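Local coordinates for protein type III secretion system effector HopBA1 (Pseudomonas syringae pv. aptata, PDB 5T09) that acts as a virulence factor that the Arabidopsis resistance protein RBA1 recognises, enhancing RBA1 self-association and so triggering plant cell death, at residues A[23-27]-A[198-202]. Residues are numbered along the deposited sequence; the frame is centred on the assembly and turned at random.
Sequences INPSI and KTDGP. With K (potassium ion), chain B.
Asn24 makes both hydrogen bonds that tie 23-27, where the modelled chain begins, to the loop 198-202. Its backbone N donates to Thr199 O at 3.1 Å, and the carbonyl of Thr199 points almost straight at the donor (C=O...N angle 165°). One residue further along, Asn24 ND2 reaches Asp200 OD1 in a weak bond, long at 3.4 Å but straight, with the amide and carboxylate planes turned 78° apart.

The other end of that amide is held within its own segment. With CG anti to the backbone N (chi1 -177°), Asn24 OD1 accepts from Ser26 N at 2.7 Å, forming an Asx turn at the start of the type I turn from Asn24 to Ile27; Ser26 OG bonds to it from the same face, well above the carbonyl plane. The two Ser26 bonds should fix the amide's rotation and leave ND2 directed at Asp200.

The remaining contacts are van der Waals. Ile23 sets CG2 against Lys198 O (3.3 Å) and against Lys198 CG, the two side chains crossing at about a right angle. The extended arm of Ile27 brings CD1 to 4.0 Å from Gly201 N; Gly201 itself has a positive phi, which favours glycine.

Just past this seam the loop binds potassium through Asp200 O and Pro202 O, each at 2.7 Å, with Met205 O as the third protein ligand. The contact thus lays the first modelled residues, which lead on to helix 36-46, over the metal-binding connection between strands 184-190 and 209-214 of the largely parallel sheet, where Ile27 also packs on Leu209.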
loop_
_atom_site.group_PDB
_atom_site.type_symbol
_atom_site.label_atom_id
_atom_site.label_comp_id
_atom_site.label_asym_id
_atom_site.label_seq_id
_atom_site.Cartn_x
_atom_site.Cartn_y
_atom_site.Cartn_z
ATOM N N ILE A 23 -3.273 0.574 22.050
ATOM C CA ILE A 23 -2.982 1.118 20.730
ATOM C C ILE A 23 -3.641 2.486 20.577
ATOM O O ILE A 23 -4.626 2.787 21.252
ATOM C CB ILE A 23 -3.438 0.151 19.616
ATOM C CG1 ILE A 23 -4.950 -0.084 19.680
ATOM C CG2 ILE A 23 -2.698 -1.175 19.724
ATOM C CD1 ILE A 23 -5.744 0.774 18.726
ATOM N N ASN A 24 -3.089 3.306 19.688
ATOM C CA ASN A 24 -3.580 4.655 19.455
ATOM C C ASN A 24 -5.090 4.636 19.209
ATOM O O ASN A 24 -5.548 3.957 18.280
ATOM C CB ASN A 24 -2.856 5.268 18.258
ATOM C CG ASN A 24 -3.259 6.711 18.002
ATOM O OD1 ASN A 24 -4.416 7.090 18.179
ATOM N ND2 ASN A 24 -2.297 7.524 17.577
ATOM N N PRO A 25 -5.887 5.365 20.002
ATOM C CA PRO A 25 -7.348 5.329 19.807
ATOM C C PRO A 25 -7.814 5.776 18.428
ATOM O O PRO A 25 -8.986 5.552 18.097
ATOM C CB PRO A 25 -7.873 6.270 20.901
ATOM C CG PRO A 25 -6.821 6.248 21.949
ATOM C CD PRO A 25 -5.518 6.112 21.217
ATOM N N SER A 26 -6.959 6.407 17.622
ATOM C CA SER A 26 -7.339 6.724 16.250
ATOM C C SER A 26 -7.284 5.500 15.346
ATOM O O SER A 26 -7.913 5.497 14.281
ATOM C CB SER A 26 -6.434 7.824 15.689
ATOM O OG SER A 26 -5.098 7.372 15.556
ATOM N N ILE A 27 -6.548 4.466 15.747
ATOM C CA ILE A 27 -6.516 3.198 15.030
ATOM C C ILE A 27 -7.660 2.352 15.583
ATOM O O ILE A 27 -7.578 1.817 16.691
ATOM C CB ILE A 27 -5.165 2.497 15.182
ATOM C CG1 ILE A 27 -4.033 3.415 14.708
ATOM C CG2 ILE A 27 -5.145 1.198 14.380
ATOM C CD1 ILE A 27 -2.654 2.948 15.111
ATOM N N LYS A 198 1.973 -1.976 15.600
ATOM C CA LYS A 198 0.742 -2.222 16.343
ATOM C C LYS A 198 0.369 -1.025 17.208
ATOM O O LYS A 198 -0.769 -0.547 17.170
ATOM C CB LYS A 198 0.887 -3.476 17.204
ATOM C CG LYS A 198 -0.367 -3.823 17.997
ATOM C CD LYS A 198 -0.174 -5.072 18.838
ATOM C CE LYS A 198 -1.426 -5.395 19.638
ATOM N NZ LYS A 198 -1.220 -6.533 20.577
ATOM N N THR A 199 1.321 -0.526 17.995
ATOM C CA THR A 199 0.997 0.493 18.988
ATOM C C THR A 199 0.675 1.831 18.330
ATOM O O THR A 199 -0.336 2.465 18.657
ATOM C CB THR A 199 2.153 0.642 19.978
ATOM O OG1 THR A 199 3.326 1.092 19.290
ATOM C CG2 THR A 199 2.449 -0.691 20.656
ATOM N N ASP A 200 1.517 2.278 17.389
ATOM C CA ASP A 200 1.393 3.631 16.861
ATOM C C ASP A 200 1.533 3.698 15.341
ATOM O O ASP A 200 1.815 4.776 14.803
ATOM C CB ASP A 200 2.441 4.544 17.507
ATOM C CG ASP A 200 1.851 5.844 18.015
ATOM O OD1 ASP A 200 0.943 6.389 17.352
ATOM O OD2 ASP A 200 2.291 6.318 19.083
ATOM N N GLY A 201 1.330 2.592 14.631
ATOM C CA GLY A 201 1.495 2.574 13.196
ATOM C C GLY A 201 2.958 2.494 12.807
ATOM O O GLY A 201 3.838 2.347 13.660
ATOM N N PRO A 202 3.250 2.592 11.510
ATOM C CA PRO A 202 4.640 2.452 11.061
ATOM C C PRO A 202 5.551 3.488 11.701
ATOM O O PRO A 202 5.128 4.591 12.052
ATOM C CB PRO A 202 4.546 2.650 9.544
ATOM C CG PRO A 202 3.133 2.301 9.202
ATOM C CD PRO A 202 2.323 2.769 10.378
HETATM K K K B . 4.026 6.069 14.031
#